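Local atomic coordinates of methyl-coenzyme M reductase subunit beta (Methanosarcina barkeri, PDB entry 1E6Y), a protein that forms part of the methyl-coenzyme M reductase I complex, which uses coenzyme B to cleave methyl-coenzyme M reductively, releasing methane in the last step of methanogenesis. Residues R68-I81 against I138-V152. Sequence-based numbering, arbitrary orientation.
Sequences RGLNYDIVGNADAI and IMDMFGTDPYDAPIV
A Schellman motif with Gly143 as its C-prime residue ends helix 125-141, and Phe142, just ahead of that glycine, stacks on Tyr72 of the loop leading into helix 78-89. The two rings form an offset stack, planes 8° apart and centroids 4.7 Å apart. The side chains run antiparallel, each CB over the other's ring: Phe142 CB sits 3.4 Å from the Tyr72 ring centroid, almost on the normal, and Tyr72 CB returns the CH-pi contact over the centre of the Phe142 ring. On its other face Tyr72 carries Leu70 CB, and Phe142 carries Met141 CG. Tyr72 OH reaches Thr144 OG1 in a 2.8 Å hydrogen bond just past the glycine. With an alanine in place of Tyr72, the ring over Phe142 CB is gone, and the Thr144 hydroxyl is likely to lose this partner.

At the rim of Phe142, CZ meets Asp73 O, the same carbonyl that takes a nearly straight 2.7 Å bond from Asn77 ND2, in the plane of both groups. Asp73 OD1 also accepts from Gly76 N, an Asx motif just before helix 78-89. On the first turn of that helix Met141, its CG anti to the backbone N (chi1 -178°), lays SD 3.6 Å from Ile81 CG1 and its methyl on Ala80.

At the far end Arg68, bent at chi2 and chi3, passes its guanidinium over Ile151 CG1. Its NH1 donates a hydrogen bond, part of a salt bridge, to the anti lone pair of Asp148 OD1 (3.0 Å, 172°), and a water joins NE to the same oxygen. Leu70 CD1 fills in against Val152 CG2, 3.7 Å away.

Helix 46-55 adds Leu53 against Tyr72 and Ile49 against Ile138. Remote from the coenzyme sites, this is a loop packed across the connection between two helices, 125-141 and 149-157, in the N-terminal domain.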
ATOM      1  N   ARG E  68      15.849  23.582 -18.090  1.00 13.30           N
ATOM      2  CA  ARG E  68      14.840  23.135 -19.050  1.00 13.93           C
ATOM      3  C   ARG E  68      13.701  24.157 -19.090  1.00 13.76           C
ATOM      4  O   ARG E  68      12.544  23.827 -19.326  1.00 14.27           O
ATOM      5  CB  ARG E  68      14.349  21.738 -18.702  1.00 13.38           C
ATOM      6  CG  ARG E  68      15.390  20.629 -18.600  1.00 13.69           C
ATOM      7  CD  ARG E  68      16.090  20.407 -19.951  1.00 13.35           C
ATOM      8  NE  ARG E  68      15.056  20.138 -20.953  1.00 13.72           N
ATOM      9  CZ  ARG E  68      14.387  19.010 -21.098  1.00 14.55           C
ATOM     10  NH1 ARG E  68      13.447  18.898 -22.037  1.00 13.90           N
ATOM     11  NH2 ARG E  68      14.621  17.946 -20.331  1.00 13.40           N
ATOM     12  N   GLY E  69      14.044  25.401 -18.765  1.00 13.96           N
ATOM     13  CA  GLY E  69      13.048  26.449 -18.626  1.00 14.66           C
ATOM     14  C   GLY E  69      12.311  26.782 -19.908  1.00 14.81           C
ATOM     15  O   GLY E  69      12.911  26.852 -20.983  1.00 15.09           O
ATOM     16  N   LEU E  70      10.993  26.919 -19.798  1.00 14.68           N
ATOM     17  CA  LEU E  70      10.158  27.356 -20.911  1.00 15.02           C
ATOM     18  C   LEU E  70       9.348  28.574 -20.483  1.00 15.30           C
ATOM     19  O   LEU E  70       8.647  28.539 -19.471  1.00 14.50           O
ATOM     20  CB  LEU E  70       9.213  26.229 -21.351  1.00 14.97           C
ATOM     21  CG  LEU E  70       9.851  24.943 -21.889  1.00 15.55           C
ATOM     22  CD1 LEU E  70       8.776  23.894 -22.103  1.00 15.05           C
ATOM     23  CD2 LEU E  70      10.590  25.225 -23.192  1.00 15.87           C
ATOM     24  N   ASN E  71       9.499  29.669 -21.221  1.00 15.70           N
ATOM     25  CA  ASN E  71       8.820  30.917 -20.892  1.00 17.03           C
ATOM     26  C   ASN E  71       7.595  31.122 -21.773  1.00 17.07           C
ATOM     27  O   ASN E  71       7.680  31.703 -22.857  1.00 16.86           O
ATOM     28  CB  ASN E  71       9.783  32.098 -21.040  1.00 18.29           C
ATOM     29  CG  ASN E  71      11.011  31.950 -20.172  1.00 20.09           C
ATOM     30  OD1 ASN E  71      10.908  31.662 -18.979  1.00 21.24           O
ATOM     31  ND2 ASN E  71      12.185  32.078 -20.778  1.00 21.38           N
ATOM     32  N   TYR E  72       6.479  30.544 -21.339  1.00 17.07           N
ATOM     33  CA  TYR E  72       5.213  30.661 -22.051  1.00 16.73           C
ATOM     34  C   TYR E  72       4.289  31.574 -21.259  1.00 17.20           C
ATOM     35  O   TYR E  72       4.168  31.440 -20.039  1.00 16.84           O
ATOM     36  CB  TYR E  72       4.548  29.290 -22.198  1.00 16.11           C
ATOM     37  CG  TYR E  72       5.338  28.262 -22.982  1.00 15.83           C
ATOM     38  CD1 TYR E  72       6.406  28.638 -23.802  1.00 15.73           C
ATOM     39  CD2 TYR E  72       4.985  26.914 -22.939  1.00 15.91           C
ATOM     40  CE1 TYR E  72       7.099  27.694 -24.559  1.00 16.39           C
ATOM     41  CE2 TYR E  72       5.664  25.969 -23.695  1.00 15.48           C
ATOM     42  CZ  TYR E  72       6.717  26.363 -24.502  1.00 15.62           C
ATOM     43  OH  TYR E  72       7.371  25.421 -25.259  1.00 15.18           O
ATOM     44  N   ASP E  73       3.625  32.488 -21.956  1.00 17.51           N
ATOM     45  CA  ASP E  73       2.658  33.358 -21.305  1.00 17.84           C
ATOM     46  C   ASP E  73       1.296  32.673 -21.244  1.00 17.67           C
ATOM     47  O   ASP E  73       0.418  32.937 -22.065  1.00 17.99           O
ATOM     48  CB  ASP E  73       2.554  34.690 -22.052  1.00 18.75           C
ATOM     49  CG  ASP E  73       1.773  35.739 -21.273  1.00 19.80           C
ATOM     50  OD1 ASP E  73       1.451  35.511 -20.088  1.00 20.05           O
ATOM     51  OD2 ASP E  73       1.480  36.801 -21.857  1.00 21.31           O
ATOM     52  N   ILE E  74       1.138  31.779 -20.274  1.00 17.10           N
ATOM     53  CA  ILE E  74      -0.097  31.017 -20.121  1.00 16.56           C
ATOM     54  C   ILE E  74      -1.252  31.930 -19.712  1.00 16.54           C
ATOM     55  O   ILE E  74      -2.304  31.934 -20.351  1.00 16.79           O
ATOM     56  CB  ILE E  74       0.061  29.901 -19.059  1.00 16.26           C
ATOM     57  CG1 ILE E  74       1.293  29.040 -19.371  1.00 15.95           C
ATOM     58  CG2 ILE E  74      -1.203  29.051 -19.000  1.00 15.83           C
ATOM     59  CD1 ILE E  74       1.232  28.309 -20.699  1.00 15.48           C
ATOM     60  N   VAL E  75      -1.027  32.733 -18.676  1.00 16.80           N
ATOM     61  CA  VAL E  75      -2.056  33.613 -18.134  1.00 17.23           C
ATOM     62  C   VAL E  75      -2.484  34.689 -19.138  1.00 17.59           C
ATOM     63  O   VAL E  75      -3.674  34.973 -19.281  1.00 17.58           O
ATOM     64  CB  VAL E  75      -1.566  34.279 -16.823  1.00 17.10           C
ATOM     65  CG1 VAL E  75      -2.584  35.302 -16.326  1.00 17.06           C
ATOM     66  CG2 VAL E  75      -1.336  33.212 -15.759  1.00 17.26           C
ATOM     67  N   GLY E  76      -1.521  35.230 -19.879  1.00 18.09           N
ATOM     68  CA  GLY E  76      -1.824  36.255 -20.864  1.00 18.61           C
ATOM     69  C   GLY E  76      -2.594  35.741 -22.066  1.00 19.16           C
ATOM     70  O   GLY E  76      -3.147  36.525 -22.838  1.00 19.89           O
ATOM     71  N   ASN E  77      -2.633  34.421 -22.222  1.00 18.45           N
ATOM     72  CA  ASN E  77      -3.358  33.786 -23.317  1.00 18.13           C
ATOM     73  C   ASN E  77      -4.506  32.931 -22.785  1.00 17.75           C
ATOM     74  O   ASN E  77      -4.997  32.040 -23.479  1.00 17.46           O
ATOM     75  CB  ASN E  77      -2.404  32.917 -24.144  1.00 18.50           C
ATOM     76  CG  ASN E  77      -1.454  33.738 -24.993  1.00 19.29           C
ATOM     77  OD1 ASN E  77      -1.818  34.207 -26.068  1.00 20.73           O
ATOM     78  ND2 ASN E  77      -0.237  33.934 -24.503  1.00 19.63           N
ATOM     79  N   ALA E  78      -4.977  33.260 -21.585  1.00 17.84           N
ATOM     80  CA  ALA E  78      -5.957  32.445 -20.867  1.00 17.85           C
ATOM     81  C   ALA E  78      -7.256  32.219 -21.637  1.00 18.31           C
ATOM     82  O   ALA E  78      -7.828  31.129 -21.589  1.00 17.78           O
ATOM     83  CB  ALA E  78      -6.261  33.067 -19.512  1.00 17.58           C
ATOM     84  N   ASP E  79      -7.727  33.253 -22.329  1.00 18.71           N
ATOM     85  CA  ASP E  79      -8.966  33.155 -23.094  1.00 19.18           C
ATOM     86  C   ASP E  79      -8.841  32.211 -24.286  1.00 18.55           C
ATOM     87  O   ASP E  79      -9.725  31.388 -24.527  1.00 18.42           O
ATOM     88  CB  ASP E  79      -9.410  34.539 -23.571  1.00 21.30           C
ATOM     89  CG  ASP E  79     -10.067  35.345 -22.473  1.00 22.76           C
ATOM     90  OD1 ASP E  79     -11.029  34.841 -21.851  1.00 24.09           O
ATOM     91  OD2 ASP E  79      -9.610  36.478 -22.216  1.00 25.10           O
ATOM     92  N   ALA E  80      -7.742  32.335 -25.025  1.00 17.95           N
ATOM     93  CA  ALA E  80      -7.477  31.462 -26.164  1.00 16.96           C
ATOM     94  C   ALA E  80      -7.265  30.023 -25.691  1.00 16.51           C
ATOM     95  O   ALA E  80      -7.753  29.075 -26.311  1.00 15.97           O
ATOM     96  CB  ALA E  80      -6.255  31.953 -26.928  1.00 17.16           C
ATOM     97  N   ILE E  81      -6.609  29.877 -24.544  1.00 16.03           N
ATOM     98  CA  ILE E  81      -6.397  28.566 -23.946  1.00 15.53           C
ATOM     99  C   ILE E  81      -7.724  27.934 -23.521  1.00 15.64           C
ATOM    100  O   ILE E  81      -8.017  26.800 -23.900  1.00 15.63           O
ATOM    101  CB  ILE E  81      -5.428  28.661 -22.740  1.00 15.05           C
ATOM    102  CG1 ILE E  81      -4.013  28.948 -23.255  1.00 15.05           C
ATOM    103  CG2 ILE E  81      -5.449  27.363 -21.926  1.00 15.10           C
ATOM    104  CD1 ILE E  81      -2.986  29.173 -22.168  1.00 15.89           C
ATOM    105  N   ILE E 138      -1.248  23.812 -24.807  1.00 12.76           N
ATOM    106  CA  ILE E 138       0.021  24.502 -24.585  1.00 12.91           C
ATOM    107  C   ILE E 138       1.077  24.052 -25.595  1.00 13.24           C
ATOM    108  O   ILE E 138       1.813  24.875 -26.144  1.00 13.11           O
ATOM    109  CB  ILE E 138       0.541  24.269 -23.146  1.00 13.08           C
ATOM    110  CG1 ILE E 138      -0.410  24.924 -22.141  1.00 12.88           C
ATOM    111  CG2 ILE E 138       1.948  24.838 -22.989  1.00 13.00           C
ATOM    112  CD1 ILE E 138      -0.018  24.715 -20.695  1.00 12.46           C
ATOM    113  N   MET E 139       1.089  22.756 -25.895  1.00 13.51           N
ATOM    114  CA  MET E 139       2.023  22.197 -26.868  1.00 14.21           C
ATOM    115  C   MET E 139       1.858  22.884 -28.223  1.00 14.82           C
ATOM    116  O   MET E 139       2.836  23.308 -28.837  1.00 15.76           O
ATOM    117  CB  MET E 139       1.785  20.693 -27.020  1.00 13.98           C
ATOM    118  CG  MET E 139       3.029  19.893 -27.382  1.00 14.67           C
ATOM    119  SD  MET E 139       4.176  19.719 -26.001  1.00 14.55           S
ATOM    120  CE  MET E 139       3.209  18.687 -24.886  1.00 15.04           C
ATOM    121  N   ASP E 140       0.608  23.070 -28.632  1.00 14.87           N
ATOM    122  CA  ASP E 140       0.291  23.688 -29.917  1.00 15.62           C
ATOM    123  C   ASP E 140       0.515  25.197 -29.922  1.00 15.93           C
ATOM    124  O   ASP E 140       1.151  25.732 -30.828  1.00 16.31           O
ATOM    125  CB  ASP E 140      -1.161  23.392 -30.297  1.00 15.58           C
ATOM    126  CG  ASP E 140      -1.370  21.959 -30.744  1.00 15.80           C
ATOM    127  OD1 ASP E 140      -0.420  21.342 -31.272  1.00 16.75           O
ATOM    128  OD2 ASP E 140      -2.495  21.448 -30.575  1.00 16.41           O
ATOM    129  N   MET E 141      -0.004  25.872 -28.900  1.00 16.46           N
ATOM    130  CA  MET E 141      -0.021  27.332 -28.858  1.00 16.56           C
ATOM    131  C   MET E 141       1.379  27.929 -28.828  1.00 16.52           C
ATOM    132  O   MET E 141       1.629  28.980 -29.423  1.00 16.28           O
ATOM    133  CB  MET E 141      -0.808  27.812 -27.636  1.00 17.41           C
ATOM    134  CG  MET E 141      -0.931  29.321 -27.525  1.00 18.70           C
ATOM    135  SD  MET E 141      -2.057  29.796 -26.211  1.00 19.83           S
ATOM    136  CE  MET E 141      -3.639  29.467 -26.996  1.00 20.47           C
ATOM    137  N   PHE E 142       2.295  27.241 -28.158  1.00 15.96           N
ATOM    138  CA  PHE E 142       3.630  27.777 -27.939  1.00 16.05           C
ATOM    139  C   PHE E 142       4.699  27.019 -28.719  1.00 16.02           C
ATOM    140  O   PHE E 142       5.893  27.263 -28.545  1.00 16.69           O
ATOM    141  CB  PHE E 142       3.944  27.782 -26.442  1.00 15.92           C
ATOM    142  CG  PHE E 142       3.004  28.636 -25.636  1.00 16.47           C
ATOM    143  CD1 PHE E 142       1.908  28.067 -24.991  1.00 15.94           C
ATOM    144  CD2 PHE E 142       3.174  30.018 -25.579  1.00 16.68           C
ATOM    145  CE1 PHE E 142       0.991  28.862 -24.307  1.00 16.25           C
ATOM    146  CE2 PHE E 142       2.263  30.822 -24.898  1.00 16.92           C
ATOM    147  CZ  PHE E 142       1.168  30.243 -24.260  1.00 16.65           C
ATOM    148  N   GLY E 143       4.255  26.127 -29.604  1.00 16.17           N
ATOM    149  CA  GLY E 143       5.149  25.479 -30.551  1.00 16.25           C
ATOM    150  C   GLY E 143       6.269  24.676 -29.917  1.00 16.18           C
ATOM    151  O   GLY E 143       7.406  24.703 -30.389  1.00 16.72           O
ATOM    152  N   THR E 144       5.934  23.919 -28.877  1.00 15.74           N
ATOM    153  CA  THR E 144       6.924  23.174 -28.112  1.00 15.24           C
ATOM    154  C   THR E 144       7.618  22.114 -28.968  1.00 15.52           C
ATOM    155  O   THR E 144       6.960  21.342 -29.664  1.00 15.77           O
ATOM    156  CB  THR E 144       6.267  22.493 -26.899  1.00 15.15           C
ATOM    157  OG1 THR E 144       5.513  23.463 -26.160  1.00 14.22           O
ATOM    158  CG2 THR E 144       7.318  21.877 -25.989  1.00 14.68           C
ATOM    159  N   ASP E 145       8.950  22.132 -28.960  1.00 16.15           N
ATOM    160  CA  ASP E 145       9.745  21.092 -29.614  1.00 17.18           C
ATOM    161  C   ASP E 145       9.499  19.760 -28.915  1.00 16.50           C
ATOM    162  O   ASP E 145       9.346  19.718 -27.691  1.00 15.41           O
ATOM    163  CB  ASP E 145      11.238  21.433 -29.543  1.00 19.20           C
ATOM    164  CG  ASP E 145      11.591  22.696 -30.307  1.00 21.75           C
ATOM    165  OD1 ASP E 145      11.101  22.870 -31.445  1.00 23.23           O
ATOM    166  OD2 ASP E 145      12.374  23.513 -29.775  1.00 24.54           O
ATOM    167  N   PRO E 146       9.417  18.659 -29.687  1.00 16.02           N
ATOM    168  CA  PRO E 146       9.126  17.334 -29.122  1.00 15.50           C
ATOM    169  C   PRO E 146      10.009  16.937 -27.933  1.00 14.36           C
ATOM    170  O   PRO E 146       9.520  16.352 -26.964  1.00 14.42           O
ATOM    171  CB  PRO E 146       9.304  16.399 -30.317  1.00 15.59           C
ATOM    172  CG  PRO E 146       8.892  17.242 -31.483  1.00 16.36           C
ATOM    173  CD  PRO E 146       9.404  18.632 -31.163  1.00 16.01           C
ATOM    174  N   TYR E 147      11.282  17.329 -27.963  1.00 13.27           N
ATOM    175  CA  TYR E 147      12.189  17.019 -26.858  1.00 12.64           C
ATOM    176  C   TYR E 147      11.974  17.877 -25.610  1.00 12.68           C
ATOM    177  O   TYR E 147      12.610  17.652 -24.579  1.00 12.47           O
ATOM    178  CB  TYR E 147      13.648  17.105 -27.318  1.00 12.73           C
ATOM    179  CG  TYR E 147      14.200  15.770 -27.760  1.00 12.67           C
ATOM    180  CD1 TYR E 147      14.410  14.745 -26.837  1.00 12.69           C
ATOM    181  CD2 TYR E 147      14.361  15.478 -29.113  1.00 13.08           C
ATOM    182  CE1 TYR E 147      14.745  13.459 -27.251  1.00 13.40           C
ATOM    183  CE2 TYR E 147      14.694  14.193 -29.539  1.00 14.18           C
ATOM    184  CZ  TYR E 147      14.877  13.188 -28.603  1.00 13.81           C
ATOM    185  OH  TYR E 147      15.126  11.902 -29.021  1.00 14.01           O
ATOM    186  N   ASP E 148      11.029  18.810 -25.686  1.00 12.40           N
ATOM    187  CA  ASP E 148      10.605  19.578 -24.519  1.00 12.91           C
ATOM    188  C   ASP E 148       9.202  19.205 -24.062  1.00 12.39           C
ATOM    189  O   ASP E 148       8.715  19.723 -23.056  1.00 12.41           O
ATOM    190  CB  ASP E 148      10.656  21.074 -24.818  1.00 14.07           C
ATOM    191  CG  ASP E 148      12.065  21.624 -24.805  1.00 15.62           C
ATOM    192  OD1 ASP E 148      12.919  21.083 -24.070  1.00 17.11           O
ATOM    193  OD2 ASP E 148      12.312  22.613 -25.525  1.00 16.71           O
ATOM    194  N   ALA E 149       8.568  18.286 -24.787  1.00 12.33           N
ATOM    195  CA  ALA E 149       7.219  17.827 -24.460  1.00 11.99           C
ATOM    196  C   ALA E 149       7.069  17.278 -23.039  1.00 11.86           C
ATOM    197  O   ALA E 149       6.055  17.528 -22.390  1.00 12.33           O
ATOM    198  CB  ALA E 149       6.749  16.789 -25.477  1.00 12.10           C
ATOM    199  N   PRO E 150       8.080  16.544 -22.529  1.00 12.29           N
ATOM    200  CA  PRO E 150       7.982  16.022 -21.159  1.00 12.12           C
ATOM    201  C   PRO E 150       7.853  17.116 -20.104  1.00 12.41           C
ATOM    202  O   PRO E 150       7.190  16.926 -19.081  1.00 12.44           O
ATOM    203  CB  PRO E 150       9.279  15.232 -20.987  1.00 12.20           C
ATOM    204  CG  PRO E 150       9.631  14.815 -22.366  1.00 12.52           C
ATOM    205  CD  PRO E 150       9.267  15.999 -23.214  1.00 11.71           C
ATOM    206  N   ILE E 151       8.497  18.253 -20.357  1.00 11.93           N
ATOM    207  CA  ILE E 151       8.475  19.391 -19.441  1.00 11.73           C
ATOM    208  C   ILE E 151       7.096  20.057 -19.423  1.00 11.16           C
ATOM    209  O   ILE E 151       6.569  20.377 -18.356  1.00 11.10           O
ATOM    210  CB  ILE E 151       9.556  20.442 -19.829  1.00 12.65           C
ATOM    211  CG1 ILE E 151      10.952  19.810 -19.781  1.00 12.98           C
ATOM    212  CG2 ILE E 151       9.489  21.645 -18.896  1.00 12.52           C
ATOM    213  CD1 ILE E 151      11.364  19.302 -18.409  1.00 13.99           C
ATOM    214  N   VAL E 152       6.497  20.229 -20.600  1.00 10.49           N
ATOM    215  CA  VAL E 152       5.147  20.779 -20.691  1.00 11.16           C
ATOM    216  C   VAL E 152       4.144  19.841 -20.019  1.00 11.22           C
ATOM    217  O   VAL E 152       3.311  20.275 -19.221  1.00 11.59           O
ATOM    218  CB  VAL E 152       4.728  21.005 -22.165  1.00 11.48           C
ATOM    219  CG1 VAL E 152       3.256  21.399 -22.242  1.00 12.02           C
ATOM    220  CG2 VAL E 152       5.589  22.090 -22.789  1.00 12.66           C
TER
HETATM  221  O   HOH W   1      14.974  22.284 -22.814  1.00 24.15           O